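Long-range contacts in sulfite dehydrogenase (Paracoccus pantotrophus, PDB 2XTS), which oxidises protein-bound sulfane sulfur as part of the Sox system, pairing a molybdenum cofactor with the heme c of its cytochrome partner: residues Q352-L358 with N370-Q374; Q137-G141 with I373-W377; H76-L82 with A174-N179. Residues are numbered along the deposited sequence.

Contact 1. Residues Q352-L358 with N370-Q374. With GOL (glycerol), chain H.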
loop_
_atom_site.group_PDB
_atom_site.type_symbol
_atom_site.label_atom_id
_atom_site.label_comp_id
_atom_site.label_asym_id
_atom_site.label_seq_id
_atom_site.Cartn_x
_atom_site.Cartn_y
_atom_site.Cartn_z
ATOM N N GLN A 352 4.281 -3.977 27.545
ATOM C CA GLN A 352 4.022 -2.551 27.496
ATOM C C GLN A 352 3.633 -2.000 28.873
ATOM O O GLN A 352 2.672 -2.457 29.464
ATOM C CB GLN A 352 2.915 -2.263 26.478
ATOM C CG GLN A 352 2.705 -0.800 26.196
ATOM C CD GLN A 352 1.474 -0.539 25.336
ATOM O OE1 GLN A 352 0.797 -1.468 24.902
ATOM N NE2 GLN A 352 1.184 0.732 25.074
ATOM N N PRO A 353 4.342 -0.958 29.344
ATOM C CA PRO A 353 4.077 -0.412 30.667
ATOM C C PRO A 353 2.948 0.609 30.678
ATOM O O PRO A 353 2.620 1.199 29.638
ATOM C CB PRO A 353 5.399 0.282 31.021
ATOM C CG PRO A 353 5.910 0.770 29.718
ATOM C CD PRO A 353 5.559 -0.358 28.762
ATOM N N THR A 354 2.408 0.882 31.857
ATOM C CA THR A 354 1.528 2.026 32.026
ATOM C C THR A 354 2.316 3.334 31.958
ATOM O O THR A 354 3.532 3.362 32.168
ATOM C CB THR A 354 0.773 1.998 33.359
ATOM O OG1 THR A 354 1.707 2.073 34.444
ATOM C CG2 THR A 354 -0.098 0.768 33.466
ATOM N N LYS A 355 1.605 4.418 31.702
ATOM C CA LYS A 355 2.187 5.770 31.748
ATOM C C LYS A 355 2.798 6.025 33.130
ATOM O O LYS A 355 3.906 6.552 33.261
ATOM C CB LYS A 355 1.132 6.849 31.432
ATOM C CG LYS A 355 0.463 6.746 30.058
ATOM C CD LYS A 355 -0.638 7.798 29.879
ATOM C CE LYS A 355 -0.005 9.095 29.347
ATOM N NZ LYS A 355 -0.956 10.218 29.016
ATOM N N ASP A 356 2.067 5.648 34.170
ATOM C CA ASP A 356 2.564 5.837 35.524
ATOM C C ASP A 356 3.832 5.031 35.795
ATOM O O ASP A 356 4.731 5.518 36.465
ATOM C CB ASP A 356 1.480 5.447 36.536
ATOM C CG ASP A 356 0.410 6.497 36.690
ATOM O OD1 ASP A 356 0.646 7.652 36.308
ATOM O OD2 ASP A 356 -0.673 6.160 37.230
ATOM N N ALA A 357 3.913 3.806 35.278
ATOM C CA ALA A 357 5.124 3.002 35.470
ATOM C C ALA A 357 6.331 3.667 34.797
ATOM O O ALA A 357 7.444 3.653 35.327
ATOM C CB ALA A 357 4.938 1.560 34.959
ATOM N N LEU A 358 6.102 4.218 33.615
ATOM C CA LEU A 358 7.159 4.964 32.923
ATOM C C LEU A 358 7.591 6.206 33.686
ATOM O O LEU A 358 8.786 6.427 33.879
ATOM C CB LEU A 358 6.728 5.338 31.518
ATOM C CG LEU A 358 6.741 4.199 30.501
ATOM C CD1 LEU A 358 5.934 4.622 29.284
ATOM C CD2 LEU A 358 8.141 3.855 30.115
ATOM N N ASN A 370 7.406 7.737 24.629
ATOM C CA ASN A 370 6.201 7.432 25.390
ATOM C C ASN A 370 5.450 6.250 24.800
ATOM O O ASN A 370 4.611 6.406 23.912
ATOM C CB ASN A 370 5.288 8.649 25.459
ATOM C CG ASN A 370 4.090 8.400 26.345
ATOM O OD1 ASN A 370 3.941 7.295 26.913
ATOM N ND2 ASN A 370 3.224 9.403 26.479
ATOM N N ASN A 371 5.731 5.071 25.340
ATOM C CA ASN A 371 4.998 3.876 24.937
ATOM C C ASN A 371 3.963 3.436 25.977
ATOM O O ASN A 371 3.521 2.293 25.951
ATOM C CB ASN A 371 5.920 2.714 24.557
ATOM C CG ASN A 371 6.784 2.228 25.691
ATOM O OD1 ASN A 371 7.318 3.009 26.480
ATOM N ND2 ASN A 371 6.946 0.902 25.768
ATOM N N GLY A 372 3.548 4.335 26.865
ATOM C CA GLY A 372 2.599 3.985 27.906
ATOM C C GLY A 372 1.241 3.540 27.373
ATOM O O GLY A 372 0.778 3.959 26.320
ATOM N N ILE A 373 0.586 2.672 28.137
ATOM C CA ILE A 373 -0.749 2.190 27.821
ATOM C C ILE A 373 -1.709 3.354 27.725
ATOM O O ILE A 373 -1.783 4.191 28.614
ATOM C CB ILE A 373 -1.227 1.162 28.889
ATOM C CG1 ILE A 373 -0.417 -0.134 28.793
ATOM C CG2 ILE A 373 -2.711 0.863 28.817
ATOM C CD1 ILE A 373 -0.611 -1.065 30.000
ATOM N N GLN A 374 -2.457 3.385 26.628
ATOM C CA GLN A 374 -3.495 4.371 26.378
ATOM C C GLN A 374 -4.839 3.879 26.920
ATOM O O GLN A 374 -5.180 2.706 26.767
ATOM C CB GLN A 374 -3.620 4.580 24.854
ATOM C CG GLN A 374 -4.736 5.534 24.447
ATOM C CD GLN A 374 -4.523 6.965 24.909
ATOM O OE1 GLN A 374 -5.338 7.554 25.649
ATOM N NE2 GLN A 374 -3.425 7.530 24.507
HETATM C C1 GOL H . -2.293 3.911 32.172
HETATM O O1 GOL H . -1.196 4.041 31.239
HETATM C C2 GOL H . -2.276 4.872 33.383
HETATM O O2 GOL H . -1.016 4.897 34.051
HETATM C C3 GOL H . -2.610 6.301 32.973
HETATM O O3 GOL H . -3.924 6.396 32.507
HETATM O O HOH W 1 -2.010 1.085 24.875
#

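Contact 2. Residues Q137-G141 with I373-W377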
loop_
_atom_site.group_PDB
_atom_site.type_symbol
_atom_site.label_atom_id
_atom_site.label_comp_id
_atom_site.label_asym_id
_atom_site.label_seq_id
_atom_site.Cartn_x
_atom_site.Cartn_y
_atom_site.Cartn_z
ATOM N N GLN A 137 -5.326 9.443 16.099
ATOM C CA GLN A 137 -4.559 10.068 15.019
ATOM C C GLN A 137 -3.514 11.007 15.622
ATOM O O GLN A 137 -2.353 11.058 15.184
ATOM C CB GLN A 137 -5.494 10.867 14.107
ATOM C CG GLN A 137 -4.761 11.667 13.059
ATOM C CD GLN A 137 -5.604 12.001 11.852
ATOM O OE1 GLN A 137 -6.829 12.081 11.965
ATOM N NE2 GLN A 137 -4.959 12.189 10.707
ATOM N N TYR A 138 -3.924 11.755 16.650
ATOM C CA TYR A 138 -3.064 12.786 17.249
ATOM C C TYR A 138 -2.101 12.220 18.285
ATOM O O TYR A 138 -0.951 12.623 18.361
ATOM C CB TYR A 138 -3.931 13.908 17.864
ATOM C CG TYR A 138 -4.895 14.451 16.856
ATOM C CD1 TYR A 138 -4.454 15.250 15.818
ATOM C CD2 TYR A 138 -6.226 14.113 16.898
ATOM C CE1 TYR A 138 -5.321 15.707 14.861
ATOM C CE2 TYR A 138 -7.099 14.542 15.920
ATOM C CZ TYR A 138 -6.641 15.356 14.918
ATOM O OH TYR A 138 -7.474 15.792 13.923
ATOM N N THR A 139 -2.588 11.317 19.128
ATOM C CA THR A 139 -1.771 10.833 20.226
ATOM C C THR A 139 -0.885 9.631 19.872
ATOM O O THR A 139 0.070 9.348 20.596
ATOM C CB THR A 139 -2.647 10.562 21.484
ATOM O OG1 THR A 139 -3.755 9.715 21.175
ATOM C CG2 THR A 139 -3.192 11.849 22.043
ATOM N N GLN A 140 -1.145 8.964 18.729
ATOM C CA GLN A 140 -0.354 7.829 18.283
ATOM C C GLN A 140 -0.026 7.841 16.786
ATOM O O GLN A 140 0.598 6.904 16.311
ATOM C CB GLN A 140 -1.035 6.505 18.674
ATOM C CG GLN A 140 -0.930 6.083 20.154
ATOM C CD GLN A 140 -1.985 6.739 21.047
ATOM O OE1 GLN A 140 -2.999 7.241 20.577
ATOM N NE2 GLN A 140 -1.772 6.675 22.346
ATOM N N GLY A 141 -0.459 8.861 16.051
ATOM C CA GLY A 141 -0.378 8.821 14.602
ATOM C C GLY A 141 0.901 9.309 13.942
ATOM O O GLY A 141 0.948 9.411 12.732
ATOM N N ILE A 373 0.586 2.672 28.137
ATOM C CA ILE A 373 -0.749 2.190 27.821
ATOM C C ILE A 373 -1.709 3.354 27.725
ATOM O O ILE A 373 -1.783 4.191 28.614
ATOM C CB ILE A 373 -1.227 1.162 28.889
ATOM C CG1 ILE A 373 -0.417 -0.134 28.793
ATOM C CG2 ILE A 373 -2.711 0.863 28.817
ATOM C CD1 ILE A 373 -0.611 -1.065 30.000
ATOM N N GLN A 374 -2.457 3.385 26.628
ATOM C CA GLN A 374 -3.495 4.371 26.378
ATOM C C GLN A 374 -4.839 3.879 26.920
ATOM O O GLN A 374 -5.180 2.706 26.767
ATOM C CB GLN A 374 -3.620 4.580 24.854
ATOM C CG GLN A 374 -4.736 5.534 24.447
ATOM C CD GLN A 374 -4.523 6.965 24.909
ATOM O OE1 GLN A 374 -5.338 7.554 25.649
ATOM N NE2 GLN A 374 -3.425 7.530 24.507
ATOM N N THR A 375 -5.598 4.772 27.541
ATOM C CA THR A 375 -6.931 4.471 28.040
ATOM C C THR A 375 -7.956 5.285 27.269
ATOM O O THR A 375 -7.784 6.495 27.068
ATOM C CB THR A 375 -7.053 4.858 29.508
ATOM O OG1 THR A 375 -6.000 4.239 30.260
ATOM C CG2 THR A 375 -8.400 4.445 30.109
ATOM N N TRP A 376 -9.031 4.625 26.843
ATOM C CA TRP A 376 -10.200 5.321 26.308
ATOM C C TRP A 376 -11.384 5.162 27.261
ATOM O O TRP A 376 -11.745 4.035 27.645
ATOM C CB TRP A 376 -10.678 4.764 24.960
ATOM C CG TRP A 376 -9.690 4.758 23.847
ATOM C CD1 TRP A 376 -9.457 3.700 23.021
ATOM C CD2 TRP A 376 -8.811 5.818 23.393
ATOM N NE1 TRP A 376 -8.510 4.023 22.093
ATOM C CE2 TRP A 376 -8.099 5.313 22.293
ATOM C CE3 TRP A 376 -8.593 7.144 23.779
ATOM C CZ2 TRP A 376 -7.152 6.063 21.618
ATOM C CZ3 TRP A 376 -7.665 7.893 23.098
ATOM C CH2 TRP A 376 -6.957 7.356 22.039
ATOM N N TRP A 377 -11.992 6.283 27.612
ATOM C CA TRP A 377 -13.256 6.255 28.346
ATOM C C TRP A 377 -14.410 6.229 27.356
ATOM O O TRP A 377 -14.643 7.195 26.658
ATOM C CB TRP A 377 -13.344 7.465 29.270
ATOM C CG TRP A 377 -14.591 7.562 30.088
ATOM C CD1 TRP A 377 -15.340 6.552 30.585
ATOM C CD2 TRP A 377 -15.189 8.771 30.555
ATOM N NE1 TRP A 377 -16.384 7.050 31.342
ATOM C CE2 TRP A 377 -16.298 8.413 31.353
ATOM C CE3 TRP A 377 -14.868 10.125 30.411
ATOM C CZ2 TRP A 377 -17.117 9.363 31.963
ATOM C CZ3 TRP A 377 -15.694 11.078 31.021
ATOM C CH2 TRP A 377 -16.799 10.686 31.784
#

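Contact 3. Residues H76-L82 with A174-N179. With MTE (phosphonic acidmono-(2-amino-5,6-dimercapto-4-oxo-3,7,8a,9,10,10a-hexahydro-4H-8-oxa-1,3,9,10-tetraaza-anthracen-7-ylmethyl)ester), chain E; HEC (heme c), chain K.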
loop_
_atom_site.group_PDB
_atom_site.type_symbol
_atom_site.label_atom_id
_atom_site.label_comp_id
_atom_site.label_asym_id
_atom_site.label_seq_id
_atom_site.Cartn_x
_atom_site.Cartn_y
_atom_site.Cartn_z
ATOM N N HIS A 76 12.332 18.909 8.865
ATOM C CA HIS A 76 12.991 19.986 9.606
ATOM C C HIS A 76 13.299 21.210 8.736
ATOM O O HIS A 76 13.484 22.297 9.278
ATOM C CB HIS A 76 14.263 19.505 10.315
ATOM C CG HIS A 76 14.024 18.453 11.356
ATOM N ND1 HIS A 76 14.114 18.652 12.719
ATOM C CD2 HIS A 76 13.699 17.150 11.190
ATOM C CE1 HIS A 76 13.843 17.504 13.334
ATOM N NE2 HIS A 76 13.585 16.589 12.425
ATOM N N SER A 77 13.320 21.051 7.404
ATOM C CA SER A 77 13.426 22.193 6.481
ATOM C C SER A 77 12.521 21.974 5.276
ATOM O O SER A 77 12.797 22.459 4.193
ATOM C CB SER A 77 14.854 22.493 6.050
ATOM O OG SER A 77 15.442 21.411 5.352
ATOM N N GLY A 78 11.406 21.274 5.507
ATOM C CA GLY A 78 10.386 21.000 4.487
ATOM C C GLY A 78 10.711 19.794 3.605
ATOM O O GLY A 78 11.789 19.217 3.678
ATOM N N ALA A 79 9.746 19.415 2.778
ATOM C CA ALA A 79 9.869 18.291 1.871
ATOM C C ALA A 79 10.489 18.799 0.584
ATOM O O ALA A 79 9.866 19.577 -0.130
ATOM C CB ALA A 79 8.491 17.694 1.594
ATOM N N ILE A 80 11.697 18.344 0.269
ATOM C CA ILE A 80 12.409 18.852 -0.909
ATOM C C ILE A 80 12.167 18.000 -2.136
ATOM O O ILE A 80 11.855 16.816 -2.045
ATOM C CB ILE A 80 13.938 18.947 -0.648
ATOM C CG1 ILE A 80 14.532 17.583 -0.277
ATOM C CG2 ILE A 80 14.209 19.981 0.455
ATOM C CD1 ILE A 80 16.062 17.517 -0.399
ATOM N N GLU A 81 12.323 18.647 -3.289
ATOM C CA GLU A 81 12.254 18.014 -4.578
ATOM C C GLU A 81 13.641 17.687 -5.105
ATOM O O GLU A 81 14.442 18.571 -5.399
ATOM C CB GLU A 81 11.541 18.926 -5.566
ATOM C CG GLU A 81 11.466 18.308 -6.960
ATOM C CD GLU A 81 10.900 19.206 -8.013
ATOM O OE1 GLU A 81 9.675 19.294 -8.108
ATOM O OE2 GLU A 81 11.692 19.795 -8.762
ATOM N N LEU A 82 13.919 16.406 -5.216
ATOM C CA LEU A 82 15.236 15.906 -5.599
ATOM C C LEU A 82 15.060 14.854 -6.697
ATOM O O LEU A 82 14.611 13.733 -6.455
ATOM C CB LEU A 82 15.962 15.321 -4.388
ATOM C CG LEU A 82 17.387 14.783 -4.599
ATOM C CD1 LEU A 82 18.254 15.826 -5.269
ATOM C CD2 LEU A 82 17.954 14.338 -3.245
ATOM N N ALA A 174 20.047 15.448 1.984
ATOM C CA ALA A 174 20.322 16.481 0.981
ATOM C C ALA A 174 19.664 17.813 1.292
ATOM O O ALA A 174 19.990 18.816 0.664
ATOM C CB ALA A 174 19.850 15.993 -0.395
ATOM N N ASP A 175 18.723 17.808 2.239
ATOM C CA ASP A 175 17.998 18.992 2.654
ATOM C C ASP A 175 18.853 19.949 3.490
ATOM O O ASP A 175 19.932 19.597 3.957
ATOM C CB ASP A 175 16.683 18.613 3.381
ATOM C CG ASP A 175 16.873 17.718 4.601
ATOM O OD1 ASP A 175 17.818 16.885 4.628
ATOM O OD2 ASP A 175 16.022 17.811 5.523
ATOM N N ALA A 176 18.357 21.171 3.651
ATOM C CA ALA A 176 19.046 22.186 4.452
ATOM C C ALA A 176 19.254 21.735 5.891
ATOM O O ALA A 176 20.314 21.969 6.483
ATOM C CB ALA A 176 18.286 23.503 4.429
ATOM N N SER A 177 18.277 21.018 6.431
ATOM C CA SER A 177 18.355 20.613 7.815
ATOM C C SER A 177 19.394 19.524 8.057
ATOM O O SER A 177 19.823 19.376 9.187
ATOM C CB SER A 177 17.011 20.152 8.342
ATOM O OG SER A 177 16.703 18.826 7.951
ATOM N N SER A 178 19.707 18.747 7.014
ATOM C CA SER A 178 20.671 17.621 7.013
ATOM C C SER A 178 20.217 16.413 7.835
ATOM O O SER A 178 20.391 15.266 7.396
ATOM C CB SER A 178 22.095 18.040 7.412
ATOM O OG SER A 178 22.467 17.691 8.745
ATOM N N ASN A 179 19.689 16.617 9.041
ATOM C CA ASN A 179 19.240 15.517 9.884
ATOM C C ASN A 179 20.328 14.489 10.139
ATOM O O ASN A 179 20.080 13.295 10.212
ATOM C CB ASN A 179 18.023 14.834 9.270
ATOM C CG ASN A 179 17.145 14.145 10.311
ATOM O OD1 ASN A 179 17.153 12.912 10.473
ATOM N ND2 ASN A 179 16.413 14.951 11.046
HETATM N N1 MTE E . 15.467 13.128 7.079
HETATM C C2 MTE E . 15.834 14.343 6.684
HETATM N N2 MTE E . 16.769 14.456 5.716
HETATM N N3 MTE E . 15.286 15.460 7.201
HETATM C C4 MTE E . 14.332 15.425 8.176
HETATM O O4 MTE E . 13.866 16.505 8.593
HETATM N N5 MTE E . 13.012 13.950 9.717
HETATM C C6 MTE E . 13.194 12.694 10.408
HETATM C C7 MTE E . 13.287 11.476 9.503
HETATM N N8 MTE E . 14.247 11.709 8.456
HETATM C C9 MTE E . 13.905 14.135 8.678
HETATM C C10 MTE E . 14.545 12.960 8.074
HETATM C "C1'" MTE E . 12.134 12.437 11.465
HETATM S "S1'" MTE E . 12.211 13.327 12.970
HETATM C "C2'" MTE E . 11.185 11.484 11.307
HETATM S "S2'" MTE E . 10.096 11.058 12.568
HETATM C "C3'" MTE E . 11.101 10.736 9.994
HETATM O "O3'" MTE E . 11.996 11.216 8.977
HETATM C "C4'" MTE E . 9.705 10.865 9.413
HETATM O "O4'" MTE E . 9.609 10.085 8.213
HETATM P P MTE E . 8.376 10.433 7.249
HETATM O O1P MTE E . 7.174 10.122 8.191
HETATM O O2P MTE E . 8.382 11.883 6.891
HETATM O O3P MTE E . 8.471 9.454 6.130
HETATM FE FE HEC K . 18.199 29.306 13.967
HETATM C CHA HEC K . 17.458 26.360 15.486
HETATM C CHB HEC K . 21.318 29.212 15.336
HETATM C CHC HEC K . 19.029 32.026 12.188
HETATM C CHD HEC K . 14.959 29.740 13.139
HETATM N NA HEC K . 19.194 28.038 15.174
HETATM C C1A HEC K . 18.679 26.897 15.742
HETATM C C2A HEC K . 19.655 26.323 16.640
HETATM C C3A HEC K . 20.729 27.125 16.593
HETATM C C4A HEC K . 20.450 28.204 15.672
HETATM C CMA HEC K . 22.070 26.980 17.345
HETATM C CAA HEC K . 19.444 25.033 17.475
HETATM C CBA HEC K . 18.660 25.322 18.754
HETATM C CGA HEC K . 18.517 24.116 19.636
HETATM O O1A HEC K . 18.427 22.993 19.136
HETATM O O2A HEC K . 18.547 24.354 20.866
HETATM N NB HEC K . 19.845 30.374 13.753
HETATM C C1B HEC K . 21.067 30.182 14.388
HETATM C C2B HEC K . 22.049 31.061 13.791
HETATM C C3B HEC K . 21.408 31.870 12.936
HETATM C C4B HEC K . 20.035 31.433 12.879
HETATM C CMB HEC K . 23.497 31.164 14.308
HETATM C CAB HEC K . 21.994 32.962 12.053
HETATM C CBB HEC K . 23.194 32.398 11.241
HETATM N NC HEC K . 17.156 30.641 12.862
HETATM C C1C HEC K . 17.691 31.727 12.240
HETATM C C2C HEC K . 16.633 32.461 11.595
HETATM C C3C HEC K . 15.489 31.815 11.856
HETATM C C4C HEC K . 15.810 30.695 12.699
HETATM C CMC HEC K . 16.837 33.735 10.747
HETATM C CAC HEC K . 14.035 32.136 11.512
HETATM C CBC HEC K . 13.660 32.564 10.139
HETATM N ND HEC K . 16.526 28.232 14.254
HETATM C C1D HEC K . 15.293 28.541 13.712
HETATM C C2D HEC K . 14.369 27.455 13.909
HETATM C C3D HEC K . 15.147 26.410 14.601
HETATM C C4D HEC K . 16.453 26.958 14.801
HETATM C CMD HEC K . 12.929 27.298 13.438
HETATM C CAD HEC K . 14.616 25.044 15.001
HETATM C CBD HEC K . 14.851 24.065 13.854
HETATM C CGD HEC K . 14.417 22.663 14.177
HETATM O O1D HEC K . 14.115 22.356 15.359
HETATM O O2D HEC K . 14.475 21.825 13.257
HETATM O O HOH W 2 13.428 18.631 5.899
HETATM O O HOH W 3 15.746 22.126 2.553
#

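Contact 1. Residues Q352-L358 with N370-Q374
A glycerol molecule, probably from the crystallisation liquor, bridges a helix start and the chain that returns past it. Its O1 accepts from Lys355 N (2.9 Å) and donates to Ile373 O (2.7 Å), while its O2 accepts from Asp356 N (3.2 Å), so it takes up two first-turn N-H groups, which have no acceptor within the helix, and ties them to the other segment through Ile373 O. Thr354 is the N-cap, its OG1 accepting from Ala357 N at 2.9 Å. The two backbones come very close, with CA atoms of Lys355 and Gly372 4.3 Å apart; a CB on residue 372 would lie 2.8 Å from Lys355 CG. Ile373 N donates to Pro353 O (2.9 Å), and Gly372 CA adds a CA-H...O contact to that oxygen (3.3 Å). Gln352 NE2 donates to Asn371 O at 2.9 Å, its OE1 being held by Ser266. Leu358 brings CD1 to 3.4 Å from Gly372 N. An Asx turn, Gly372 N to Asn370 OD1 (3.0 Å), shapes the returning chain. The N-capped helix and the Asx turn are parts of the helical connection between the adjacent antiparallel strands 338-346 and 375-378 of the E-set-type dimerisation domain.

Contact 2. Residues Q137-G141 with I373-W377
The end of helix 136-140 faces the start of strand 375-378 without backbone contact: the nearest CA atoms, those of Thr139 and Gln374, are 9.1 Å apart. At such a spacing two segments can meet through side chains alone, and here just four residues do so, burying 126 Å² in total. On the first segment, Thr139 and Gln140 direct their CA-to-CB bonds toward the other segment. There Gln374 points back at them, while the CA-to-CB bond of Trp376 runs sideways and its indole reaches across. Extended backbone geometry brings these two residues, two apart in sequence, to the helix, whereas Thr375 between them packs on Leu339 and Val387 of the flanking strands. The carboxamides of Gln140 and Gln374 meet end to end, with the modelled Gln140 NE2 and Gln374 NE2 2.9 Å apart. Beside them, the benzo end of the indole approaches Thr139, whose OG1 lies near the ring plane at its edge, with Thr139 OG1 4.1 Å from Trp376 CH2; that hydroxyl has its hydrogen bond with Gly135 O, just before the helix. The pyrrole end is held on the dimerisation-domain side, since Trp376 NE1 donates to Ile268 O, and Val267 of the same strand touches both Trp376 and Gln140. A small, buried and largely polar patch thus joins the molybdopterin-binding domain to the dimerisation domain. Its cohesion rests on side-chain ends, and the polar groups of Thr139 and Trp376 are satisfied outside it, each within its own domain, rather than by each other.

Contact 3. Residues H76-L82 with A174-N179
Ala174 opens the second segment with apolar contacts, its CB lying 3.8 Å from Leu82 CD2 and 4.1 Å from Ile80 CD1. Asp175 follows and reads the pterin: its OD1 accepts from MTE N2 (2.9 Å) and its OD2 from MTE N3 (3.0 Å), a two-pronged recognition of the amino-pyrimidinone edge. That OD2 also accepts from Ser177 OG at 2.7 Å. Ala176 N donates to water 3 (3.0 Å), which is hydrogen-bonded in turn to Ser77 OG (2.9 Å). Ser177 makes the direct bond between the segments, its N donating to Ser77 OG at 3.1 Å, and its CB lies 3.4 Å from His76 CB. Here His76 serves two cofactors: it belongs to the molybdopterin pocket, its backbone N making a weak hydrogen bond to MTE O4 (2.9 Å), an atom whose place is less sure, and ND1 donates to heme propionate HEC O2D (3.2 Å), which is consistent with a place between molybdenum centre and heme. Ser178 and Asn179, both with positive phi, turn the chain so that Asn179 CB rests 3.4 Å from MTE C2. Arg95 and Ser96 of the cytochrome chain bond to backbone oxygens of this segment, while Trp14 of the second subunit packs on Ile80 and Leu82. The 174-179 loop connects antiparallel strands 168-173 and 181-184 at one side of the mixed sheet, against the loop leading from strand 74-75 to strand 89-93.

The three contacts illustrate how local, interdomain and cofactor-binding contacts combine in one chain. Contact 1 and contact 2 are neighbours, with centres 11 Å apart; they share Ile373 and Gln374, where the chain leaves its helical connection and enters strand 375-378. Contact 3 lies about 33 Å from contact 1 and 30 Å from contact 2, centre to centre. Along the sequence, contacts 2 and 3 cross, since 137-141 falls between 76-82 and 174-179 and its partner 373-377 comes after both, whereas contact 3 closes before contact 1 opens. Cofactor binding at contact 3 sits in the molybdopterin-binding domain, the helical connection of contact 1 in the dimerisation domain, and contact 2 ties the latter's strand 375-378 to the former.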